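Local coordinates for capsid polyprotein VP90 (Turkey astrovirus 2, PDB 3TS3), which forms, through this P2 projection domain, the spikes of the astrovirus particle, the whole polyprotein probably self-assembling into an icosahedral T=3 immature capsid, at residues Ser27-Gly32 with Thr113-Gln118; Gln107-Tyr112 with Gly140-Ser145. All coordinates share one frame; numbering follows the deposited sequence.

Contact 1 (Ser27-Gly32 with Thr113-Gln118); sequences STTETG and TEPAIQ. With SO4 (sulfate ion), chain I.
Glu114 is the first residue of 113-118 to meet 27-32, the loop before strand 34-37: its OE1 accepts a hydrogen bond of 2.7 Å from Thr28 OG1. The hydroxyl comes in on the anti side of the carboxylate, 27° out of its plane, and the two side chains cross at about a right angle. The glutamate is bent at chi2 (-71°), which keeps CD close to the Thr28 hydroxyl. OE2 forms a salt bridge with Arg25. Pro115 follows, its ring directed at the loop, with CD 3.3 Å from Thr28 OG1 and CG 3.1 Å from Thr29 OG1. Beside this ring lies a sulfate ion, probably from the crystallisation liquor and also hydrogen-bonded by Arg25 NH2; its O3 takes a 2.7 Å hydrogen bond from Ser27 OG and a weak one from Thr29 OG1. Ser27 OG also accepts from Thr29 N, closing an ST turn. At Ala116 the backbone N donates to Thr28 OG1 (3.1 Å, 163° at the hydrogen), while its CB packs tightly against Thr28 CB at 3.5 Å. Phe34 packs on both residues, where 113-118 turns into strand 117-119 of the spike domain. The buried Thr28 hydroxyl thus donates to a carboxylate oxygen and accepts from a peptide N-H of the type I turn Glu114-Ile117, two bonds that fix its rotation. Arg25, meeting both the Glu114 carboxylate and the sulfate, probably offsets their charges.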
loop_
_atom_site.group_PDB
_atom_site.type_symbol
_atom_site.label_atom_id
_atom_site.label_comp_id
_atom_site.label_asym_id
_atom_site.label_seq_id
_atom_site.Cartn_x
_atom_site.Cartn_y
_atom_site.Cartn_z
ATOM N N SER C 27 -14.160 1.271 16.366
ATOM C CA SER C 27 -14.957 2.333 15.769
ATOM C C SER C 27 -14.227 3.071 14.661
ATOM O O SER C 27 -13.030 3.268 14.733
ATOM C CB SER C 27 -15.415 3.339 16.821
ATOM O OG SER C 27 -16.110 4.400 16.201
ATOM N N THR C 28 -14.986 3.503 13.660
ATOM C CA THR C 28 -14.443 4.225 12.516
ATOM C C THR C 28 -14.482 5.744 12.688
ATOM O O THR C 28 -14.252 6.474 11.747
ATOM C CB THR C 28 -15.124 3.835 11.189
ATOM O OG1 THR C 28 -16.534 4.065 11.268
ATOM C CG2 THR C 28 -14.864 2.374 10.870
ATOM N N THR C 29 -14.782 6.209 13.897
ATOM C CA THR C 29 -14.800 7.640 14.157
ATOM C C THR C 29 -13.439 8.295 13.990
ATOM O O THR C 29 -13.351 9.397 13.469
ATOM C CB THR C 29 -15.260 7.961 15.575
ATOM O OG1 THR C 29 -16.573 7.455 15.775
ATOM C CG2 THR C 29 -15.280 9.460 15.775
ATOM N N GLU C 30 -12.389 7.635 14.463
ATOM C CA GLU C 30 -11.045 8.191 14.368
ATOM C C GLU C 30 -10.404 8.064 13.000
ATOM O O GLU C 30 -10.601 7.089 12.284
ATOM C CB GLU C 30 -10.058 7.546 15.351
ATOM C CG GLU C 30 -10.544 7.166 16.716
ATOM C CD GLU C 30 -9.665 6.065 17.307
ATOM O OE1 GLU C 30 -8.423 6.134 17.146
ATOM O OE2 GLU C 30 -10.209 5.115 17.906
ATOM N N THR C 31 -9.559 9.032 12.703
ATOM C CA THR C 31 -8.716 8.999 11.542
ATOM C C THR C 31 -7.744 7.830 11.670
ATOM O O THR C 31 -7.293 7.499 12.755
ATOM C CB THR C 31 -7.895 10.298 11.467
ATOM O OG1 THR C 31 -8.683 11.333 10.872
ATOM C CG2 THR C 31 -6.620 10.099 10.673
ATOM N N GLY C 32 -7.429 7.208 10.544
ATOM C CA GLY C 32 -6.419 6.167 10.490
ATOM C C GLY C 32 -6.738 4.795 11.042
ATOM O O GLY C 32 -5.827 4.044 11.343
ATOM N N THR C 113 -24.553 3.299 10.090
ATOM C CA THR C 113 -24.298 3.597 11.490
ATOM C C THR C 113 -22.805 3.834 11.781
ATOM O O THR C 113 -22.465 4.528 12.720
ATOM C CB THR C 113 -24.950 2.590 12.449
ATOM O OG1 THR C 113 -24.215 1.371 12.439
ATOM C CG2 THR C 113 -26.382 2.328 12.030
ATOM N N GLU C 114 -21.916 3.268 10.967
ATOM C CA GLU C 114 -20.491 3.531 11.152
ATOM C C GLU C 114 -20.228 4.999 10.848
ATOM O O GLU C 114 -20.657 5.503 9.826
ATOM C CB GLU C 114 -19.642 2.674 10.205
ATOM C CG GLU C 114 -19.475 1.234 10.613
ATOM C CD GLU C 114 -18.586 1.047 11.828
ATOM O OE1 GLU C 114 -17.938 2.015 12.273
ATOM O OE2 GLU C 114 -18.538 -0.091 12.316
ATOM N N PRO C 115 -19.469 5.664 11.705
ATOM C CA PRO C 115 -19.205 7.092 11.535
ATOM C C PRO C 115 -18.507 7.391 10.212
ATOM O O PRO C 115 -18.776 8.409 9.602
ATOM C CB PRO C 115 -18.298 7.409 12.717
ATOM C CG PRO C 115 -18.763 6.469 13.775
ATOM C CD PRO C 115 -19.107 5.199 13.055
ATOM N N ALA C 116 -17.634 6.497 9.772
ATOM C CA ALA C 116 -16.908 6.698 8.520
ATOM C C ALA C 116 -17.808 6.744 7.292
ATOM O O ALA C 116 -17.494 7.406 6.319
ATOM C CB ALA C 116 -15.812 5.655 8.336
ATOM N N ILE C 117 -18.913 6.014 7.331
ATOM C CA ILE C 117 -19.730 5.867 6.145
ATOM C C ILE C 117 -20.877 6.853 6.090
ATOM O O ILE C 117 -21.670 6.945 7.004
ATOM C CB ILE C 117 -20.300 4.440 6.017
ATOM C CG1 ILE C 117 -19.198 3.394 6.187
ATOM C CG2 ILE C 117 -21.035 4.282 4.688
ATOM C CD1 ILE C 117 -19.732 1.983 6.250
ATOM N N GLN C 118 -20.960 7.557 4.974
ATOM C CA GLN C 118 -22.005 8.546 4.762
ATOM C C GLN C 118 -22.766 8.231 3.482
ATOM O O GLN C 118 -22.366 7.372 2.714
ATOM C CB GLN C 118 -21.436 9.966 4.713
ATOM C CG GLN C 118 -20.584 10.339 5.913
ATOM C CD GLN C 118 -21.383 10.540 7.190
ATOM O OE1 GLN C 118 -22.599 10.640 7.168
ATOM N NE2 GLN C 118 -20.688 10.616 8.305
HETATM S S SO4 I . -19.210 4.709 17.784
HETATM O O1 SO4 I . -20.295 5.543 18.310
HETATM O O2 SO4 I . -19.507 4.337 16.408
HETATM O O3 SO4 I . -17.967 5.472 17.847
HETATM O O4 SO4 I . -19.071 3.512 18.612
#

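Contact 2 (Gln107-Tyr112 with Gly140-Ser145); sequences QHIKDY and GDPVIS
With CG1 of Ile109 anti to the backbone N (chi1 -165°) and CG of Tyr112 anti to its own carbonyl carbon (chi1 -63°), two side chains from the loop 107-112 come to lie against Pro142. The Ile109 side chain crosses the proline at about a right angle, CG1 resting 4.0 Å from Pro142 CB, and its CD1 continues to Ile144 CD1, also at 4.0 Å. From Tyr112 it is the phenol end that arrives: CZ packs on Pro142 CG at 4.1 Å, and OH sits 3.3 Å from Pro142 CD. The same hydroxyl donates a weak hydrogen bond of 2.7 Å to Gly140 O, so it is in contact with both the backbone just before the strand and the proline ring. Between these two side chains Lys110 adds a lighter touch, its CG at 4.1 Å from Pro142 CG. The proline ring also packs against the backbone of the loop, with CG 3.4 Å from Ile109 O; this carbonyl oxygen is buried here with no hydrogen-bond partner in the model. A type I turn from His108 to Asp111 and an inverse gamma turn centred on Asp111 fold the loop so that Ile109, Lys110 and Tyr112 can all reach Pro142. The loop follows helix 102-105 and leads into strand 117-119, whose Ile117 touches both Tyr112 and Pro142. Strand 142-148 runs antiparallel to both 117-119 and 153-159, and Tyr158 of the latter packs against Ile109, Lys110 and Pro142.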
loop_
_atom_site.group_PDB
_atom_site.type_symbol
_atom_site.label_atom_id
_atom_site.label_comp_id
_atom_site.label_asym_id
_atom_site.label_seq_id
_atom_site.Cartn_x
_atom_site.Cartn_y
_atom_site.Cartn_z
ATOM N N GLN C 107 -20.058 -6.700 3.225
ATOM C CA GLN C 107 -20.855 -6.996 4.406
ATOM C C GLN C 107 -21.087 -5.760 5.265
ATOM O O GLN C 107 -22.009 -5.717 6.063
ATOM C CB GLN C 107 -20.196 -8.081 5.245
ATOM C CG GLN C 107 -20.107 -9.413 4.561
ATOM C CD GLN C 107 -19.107 -10.341 5.222
ATOM O OE1 GLN C 107 -19.046 -10.441 6.443
ATOM N NE2 GLN C 107 -18.328 -11.030 4.408
ATOM N N HIS C 108 -20.196 -4.790 5.141
ATOM C CA HIS C 108 -20.225 -3.620 6.007
ATOM C C HIS C 108 -20.336 -2.260 5.322
ATOM O O HIS C 108 -20.519 -1.252 5.988
ATOM C CB HIS C 108 -18.961 -3.635 6.864
ATOM C CG HIS C 108 -18.657 -4.981 7.440
ATOM N ND1 HIS C 108 -19.353 -5.507 8.505
ATOM C CD2 HIS C 108 -17.756 -5.923 7.076
ATOM C CE1 HIS C 108 -18.885 -6.711 8.778
ATOM N NE2 HIS C 108 -17.917 -6.987 7.926
ATOM N N ILE C 109 -20.198 -2.239 4.006
ATOM C CA ILE C 109 -20.112 -0.990 3.259
ATOM C C ILE C 109 -21.379 -0.145 3.358
ATOM O O ILE C 109 -21.319 1.065 3.255
ATOM C CB ILE C 109 -19.623 -1.205 1.802
ATOM C CG1 ILE C 109 -19.187 0.117 1.172
ATOM C CG2 ILE C 109 -20.671 -1.919 0.960
ATOM C CD1 ILE C 109 -18.021 0.777 1.860
ATOM N N LYS C 110 -22.506 -0.803 3.577
ATOM C CA LYS C 110 -23.781 -0.113 3.699
ATOM C C LYS C 110 -24.215 0.047 5.153
ATOM O O LYS C 110 -25.379 0.286 5.427
ATOM C CB LYS C 110 -24.867 -0.805 2.875
ATOM C CG LYS C 110 -24.567 -0.855 1.393
ATOM C CD LYS C 110 -25.735 -1.455 0.649
ATOM C CE LYS C 110 -25.377 -1.793 -0.775
ATOM N NZ LYS C 110 -26.536 -2.440 -1.471
ATOM N N ASP C 111 -23.271 -0.090 6.077
ATOM C CA ASP C 111 -23.561 0.097 7.489
ATOM C C ASP C 111 -23.418 1.571 7.826
ATOM O O ASP C 111 -22.391 2.009 8.314
ATOM C CB ASP C 111 -22.616 -0.722 8.362
ATOM C CG ASP C 111 -22.964 -0.616 9.821
ATOM O OD1 ASP C 111 -23.984 0.034 10.115
ATOM O OD2 ASP C 111 -22.223 -1.155 10.658
ATOM N N TYR C 112 -24.489 2.307 7.572
ATOM C CA TYR C 112 -24.532 3.757 7.720
ATOM C C TYR C 112 -24.383 4.218 9.158
ATOM O O TYR C 112 -24.117 5.378 9.418
ATOM C CB TYR C 112 -25.765 4.339 7.033
ATOM C CG TYR C 112 -25.742 4.105 5.537
ATOM C CD1 TYR C 112 -24.846 4.778 4.728
ATOM C CD2 TYR C 112 -26.602 3.199 4.940
ATOM C CE1 TYR C 112 -24.813 4.561 3.377
ATOM C CE2 TYR C 112 -26.577 2.979 3.591
ATOM C CZ TYR C 112 -25.680 3.660 2.811
ATOM O OH TYR C 112 -25.655 3.437 1.460
ATOM N N GLY C 140 -27.355 8.423 -2.042
ATOM C CA GLY C 140 -27.357 7.419 -1.003
ATOM C C GLY C 140 -26.264 6.368 -1.099
ATOM O O GLY C 140 -26.122 5.577 -0.192
ATOM N N ASP C 141 -25.483 6.375 -2.175
ATOM C CA ASP C 141 -24.383 5.418 -2.294
ATOM C C ASP C 141 -23.391 5.695 -1.182
ATOM O O ASP C 141 -23.177 6.835 -0.829
ATOM C CB ASP C 141 -23.669 5.561 -3.640
ATOM C CG ASP C 141 -24.373 4.815 -4.760
ATOM O OD1 ASP C 141 -25.307 4.054 -4.476
ATOM O OD2 ASP C 141 -23.974 5.001 -5.916
ATOM N N PRO C 142 -22.766 4.658 -0.645
ATOM C CA PRO C 142 -21.817 4.887 0.441
ATOM C C PRO C 142 -20.659 5.767 -0.009
ATOM O O PRO C 142 -20.159 5.597 -1.105
ATOM C CB PRO C 142 -21.306 3.482 0.748
ATOM C CG PRO C 142 -22.467 2.589 0.434
ATOM C CD PRO C 142 -23.163 3.240 -0.745
ATOM N N VAL C 143 -20.269 6.712 0.837
ATOM C CA VAL C 143 -19.092 7.523 0.596
ATOM C C VAL C 143 -18.249 7.608 1.864
ATOM O O VAL C 143 -18.780 7.700 2.961
ATOM C CB VAL C 143 -19.428 8.924 0.031
ATOM C CG1 VAL C 143 -20.301 9.716 0.978
ATOM C CG2 VAL C 143 -18.157 9.681 -0.296
ATOM N N ILE C 144 -16.936 7.532 1.699
ATOM C CA ILE C 144 -16.035 7.596 2.838
ATOM C C ILE C 144 -14.943 8.637 2.627
ATOM O O ILE C 144 -14.277 8.637 1.611
ATOM C CB ILE C 144 -15.382 6.226 3.116
ATOM C CG1 ILE C 144 -16.449 5.179 3.442
ATOM C CG2 ILE C 144 -14.364 6.332 4.245
ATOM C CD1 ILE C 144 -15.928 3.750 3.435
ATOM N N SER C 145 -14.761 9.505 3.613
ATOM C CA SER C 145 -13.699 10.501 3.595
ATOM C C SER C 145 -12.355 9.827 3.861
ATOM O O SER C 145 -12.203 9.133 4.845
ATOM C CB SER C 145 -13.997 11.534 4.682
ATOM O OG SER C 145 -12.871 12.317 4.992
#

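Both contacts are partly buried and reach the antiparallel sheet in which strands 117-119 and 142-148 are neighbours. Contact 2 lies nearer the centre of the chain (about 10 Å between centres, against about 12 Å) and includes buried Ile109, Pro142 and Ile144; contact 1 runs from buried Thr28 out to exposed Thr29. Segments 107-112 and 113-118 are consecutive, so one continuous run serves both. Contact 1 works through a buried hydroxyl and a carboxylate, with an ion at its more exposed side, by Thr29; contact 2 is mainly apolar, with a single weak hydrogen bond, between partly exposed Tyr112 and Gly140. Ile117 CD1 ties them, packing 3.3 Å from His108 O, and Gln118 O probably accepts from Val143 N.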